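Local coordinates for protein beta-galactosidase (Trichoderma reesei, PDB 3OG2) that probably hydrolyses terminal non-reducing beta-D-galactose residues of beta-D-galactosides, as a family 35 glycoside hydrolase with a TIM-barrel domain, at residues Val154-Gln165 and Gln202-Val210. Sequence-based numbering, arbitrary orientation. Where two conformers were deposited one is given.
Sequences VAHIASIIAKAQ and QARNAGIIV
Gln165 OE1 is gripped by two successive backbone amides of 202-210, Ile209 N at 2.8 Å and Val210 N at 3.1 Å. The first lies in the carbonyl plane on a lone pair; the second is tilted 28° from it. The contact joins two neighbouring outer helices of the TIM barrel, 144-163 and 193-205, along their last turns and into the loops that follow. The amide of Gln165 is used at both ends: NE2 gives one bond to Gly207 O (3.1 Å) and another back to Ala162 O; with acceptors at NE2 and donors at OE1, the amide's flip is fixed. An extended chain beyond CG carries the amide to the turn. Without this carboxamide, as with an alanine here, the N-H groups of Ile209 and Val210 would probably lose their shared acceptor and the loop would be freer to shift. Gly207, with positive phi, closes helix 193-205 in a Schellman motif, and Arg204 NH1 bonds both Ile208 O and Val210 O. Small side chains allow a close approach just past that helix end, where Ala158 CB meets Ala206 CB at 3.5 Å. Tyr175 of strand 172-177 touches Ala158, Ile161, Ala203 and Ile208. Gln202 NE2 bonds Asp151 OD1, while Val154 CG1 lies 3.6 Å from Gln202 CB.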
loop_
_atom_site.group_PDB
_atom_site.type_symbol
_atom_site.label_atom_id
_atom_site.label_comp_id
_atom_site.label_asym_id
_atom_site.label_seq_id
_atom_site.Cartn_x
_atom_site.Cartn_y
_atom_site.Cartn_z
ATOM N N VAL A 154 -10.180 0.436 20.992
ATOM C CA VAL A 154 -10.877 -0.703 20.355
ATOM C C VAL A 154 -12.363 -0.540 20.452
ATOM O O VAL A 154 -13.106 -0.812 19.483
ATOM C CB VAL A 154 -10.403 -2.065 20.905
ATOM C CG1 VAL A 154 -11.143 -3.176 20.182
ATOM C CG2 VAL A 154 -8.866 -2.165 20.738
ATOM N N ALA A 155 -12.875 -0.045 21.593
ATOM C CA ALA A 155 -14.306 0.138 21.720
ATOM C C ALA A 155 -14.833 1.047 20.631
ATOM O O ALA A 155 -15.894 0.778 20.043
ATOM C CB ALA A 155 -14.627 0.685 23.110
ATOM N N HIS A 156 -14.109 2.133 20.356
ATOM C CA HIS A 156 -14.561 3.077 19.351
ATOM C C HIS A 156 -14.393 2.523 17.944
ATOM O O HIS A 156 -15.327 2.554 17.124
ATOM C CB HIS A 156 -13.763 4.413 19.448
ATOM C CG HIS A 156 -14.304 5.257 20.547
ATOM N ND1 HIS A 156 -13.946 5.148 21.888
ATOM C CD2 HIS A 156 -15.195 6.284 20.458
ATOM C CE1 HIS A 156 -14.635 6.071 22.585
ATOM N NE2 HIS A 156 -15.396 6.764 21.735
ATOM N N ILE A 157 -13.179 2.027 17.602
ATOM C CA ILE A 157 -12.966 1.636 16.199
ATOM C C ILE A 157 -13.735 0.368 15.866
ATOM O O ILE A 157 -14.253 0.227 14.743
ATOM C CB ILE A 157 -11.456 1.516 15.883
ATOM C CG1 ILE A 157 -11.215 1.605 14.368
ATOM C CG2 ILE A 157 -10.822 0.232 16.447
ATOM C CD1 ILE A 157 -11.494 2.967 13.768
ATOM N N ALA A 158 -13.850 -0.587 16.796
ATOM C CA ALA A 158 -14.567 -1.812 16.471
ATOM C C ALA A 158 -16.032 -1.517 16.406
ATOM O O ALA A 158 -16.725 -2.201 15.638
ATOM C CB ALA A 158 -14.209 -2.929 17.443
ATOM N N SER A 159 -16.551 -0.509 17.111
ATOM C CA SER A 159 -17.982 -0.209 16.900
ATOM C C SER A 159 -18.209 0.495 15.567
ATOM O O SER A 159 -19.226 0.226 14.929
ATOM C CB SER A 159 -18.504 0.600 18.065
ATOM O OG SER A 159 -17.974 1.894 18.121
ATOM N N ILE A 160 -17.259 1.334 15.108
ATOM C CA ILE A 160 -17.346 1.910 13.764
ATOM C C ILE A 160 -17.329 0.807 12.726
ATOM O O ILE A 160 -18.143 0.779 11.801
ATOM C CB ILE A 160 -16.167 2.882 13.561
ATOM C CG1 ILE A 160 -16.420 4.206 14.318
ATOM C CG2 ILE A 160 -15.885 3.165 12.096
ATOM C CD1 ILE A 160 -15.198 5.064 14.517
ATOM N N ILE A 161 -16.414 -0.147 12.869
ATOM C CA ILE A 161 -16.348 -1.263 11.909
ATOM C C ILE A 161 -17.608 -2.098 12.001
ATOM O O ILE A 161 -18.143 -2.599 11.005
ATOM C CB ILE A 161 -15.067 -2.036 12.198
ATOM C CG1 ILE A 161 -13.813 -1.177 11.882
ATOM C CG2 ILE A 161 -14.993 -3.365 11.466
ATOM C CD1 ILE A 161 -12.530 -1.972 12.134
ATOM N N ALA A 162 -18.134 -2.289 13.241
ATOM C CA ALA A 162 -19.303 -3.127 13.423
ATOM C C ALA A 162 -20.485 -2.587 12.610
ATOM O O ALA A 162 -21.247 -3.341 11.994
ATOM C CB ALA A 162 -19.721 -3.231 14.903
ATOM N N LYS A 163 -20.644 -1.259 12.593
ATOM C CA LYS A 163 -21.772 -0.662 11.857
ATOM C C LYS A 163 -21.638 -0.909 10.356
ATOM O O LYS A 163 -22.668 -0.954 9.676
ATOM C CB LYS A 163 -21.788 0.838 12.205
ATOM C CG LYS A 163 -22.067 1.109 13.666
ATOM C CD LYS A 163 -22.139 2.560 14.065
ATOM C CE LYS A 163 -22.600 2.732 15.483
ATOM N NZ LYS A 163 -21.655 2.296 16.547
ATOM N N ALA A 164 -20.415 -1.097 9.903
ATOM C CA ALA A 164 -20.140 -1.283 8.463
ATOM C C ALA A 164 -20.151 -2.752 8.081
ATOM O O ALA A 164 -19.813 -3.104 6.953
ATOM C CB ALA A 164 -18.817 -0.646 8.126
ATOM N N GLN A 165 -20.488 -3.675 8.981
ATOM C CA GLN A 165 -20.539 -5.087 8.609
ATOM C C GLN A 165 -21.618 -5.388 7.597
ATOM O O GLN A 165 -22.662 -4.733 7.510
ATOM C CB GLN A 165 -20.816 -5.916 9.897
ATOM C CG GLN A 165 -19.561 -5.993 10.787
ATOM C CD GLN A 165 -19.902 -6.659 12.100
ATOM O OE1 GLN A 165 -19.299 -7.690 12.456
ATOM N NE2 GLN A 165 -20.820 -6.117 12.895
ATOM N N GLN A 202 -12.549 -7.893 23.153
ATOM C CA GLN A 202 -12.812 -6.452 22.920
ATOM C C GLN A 202 -13.618 -6.256 21.648
ATOM O O GLN A 202 -14.492 -5.417 21.536
ATOM C CB GLN A 202 -11.526 -5.659 22.756
ATOM C CG GLN A 202 -10.662 -5.569 24.030
ATOM C CD GLN A 202 -9.392 -4.825 23.704
ATOM O OE1 GLN A 202 -8.636 -5.277 22.802
ATOM N NE2 GLN A 202 -9.128 -3.709 24.351
ATOM N N ALA A 203 -13.217 -7.024 20.595
ATOM C CA ALA A 203 -13.908 -6.855 19.297
ATOM C C ALA A 203 -15.322 -7.399 19.395
ATOM O O ALA A 203 -16.286 -6.759 18.929
ATOM C CB ALA A 203 -13.107 -7.578 18.215
ATOM N N ARG A 204 -15.532 -8.593 19.996
ATOM C CA ARG A 204 -16.878 -9.169 20.106
ATOM C C ARG A 204 -17.768 -8.233 20.926
ATOM O O ARG A 204 -18.933 -8.042 20.614
ATOM C CB ARG A 204 -16.802 -10.555 20.774
ATOM C CG ARG A 204 -16.148 -11.574 19.854
ATOM C CD ARG A 204 -16.920 -11.795 18.572
ATOM N NE ARG A 204 -16.499 -12.978 17.816
ATOM C CZ ARG A 204 -16.528 -13.126 16.487
ATOM N NH1 ARG A 204 -16.967 -12.129 15.727
ATOM N NH2 ARG A 204 -16.115 -14.260 15.968
ATOM N N ASN A 205 -17.210 -7.677 22.017
ATOM C CA ASN A 205 -17.986 -6.813 22.911
ATOM C C ASN A 205 -18.428 -5.551 22.178
ATOM O O ASN A 205 -19.469 -4.983 22.558
ATOM C CB ASN A 205 -17.177 -6.408 24.134
ATOM C CG ASN A 205 -16.944 -7.511 25.141
ATOM O OD1 ASN A 205 -16.055 -7.392 26.027
ATOM N ND2 ASN A 205 -17.676 -8.578 25.029
ATOM N N ALA A 206 -17.669 -5.122 21.168
ATOM C CA ALA A 206 -18.029 -3.907 20.403
ATOM C C ALA A 206 -18.973 -4.210 19.250
ATOM O O ALA A 206 -19.334 -3.265 18.508
ATOM C CB ALA A 206 -16.760 -3.244 19.854
ATOM N N GLY A 207 -19.407 -5.469 19.114
ATOM C CA GLY A 207 -20.392 -5.818 18.127
ATOM C C GLY A 207 -19.896 -6.527 16.875
ATOM O O GLY A 207 -20.681 -6.694 15.939
ATOM N N ILE A 208 -18.612 -6.905 16.841
ATOM C CA ILE A 208 -18.116 -7.599 15.668
ATOM C C ILE A 208 -18.680 -9.014 15.687
ATOM O O ILE A 208 -18.424 -9.726 16.673
ATOM C CB ILE A 208 -16.572 -7.614 15.654
ATOM C CG1 ILE A 208 -16.009 -6.199 15.599
ATOM C CG2 ILE A 208 -16.035 -8.490 14.539
ATOM C CD1 ILE A 208 -16.342 -5.416 14.316
ATOM N N ILE A 209 -19.452 -9.374 14.645
ATOM C CA ILE A 209 -20.049 -10.717 14.588
ATOM C C ILE A 209 -19.594 -11.448 13.333
ATOM O O ILE A 209 -19.886 -12.626 13.204
ATOM C CB ILE A 209 -21.589 -10.688 14.648
ATOM C CG1 ILE A 209 -22.208 -9.845 13.537
ATOM C CG2 ILE A 209 -22.026 -10.236 16.060
ATOM C CD1 ILE A 209 -23.753 -9.953 13.542
ATOM N N VAL A 210 -18.875 -10.786 12.387
ATOM C CA VAL A 210 -18.320 -11.484 11.248
ATOM C C VAL A 210 -17.176 -12.356 11.717
ATOM O O VAL A 210 -16.734 -12.264 12.879
ATOM C CB VAL A 210 -17.869 -10.491 10.149
ATOM C CG1 VAL A 210 -19.142 -9.771 9.584
ATOM C CG2 VAL A 210 -16.812 -9.508 10.631
#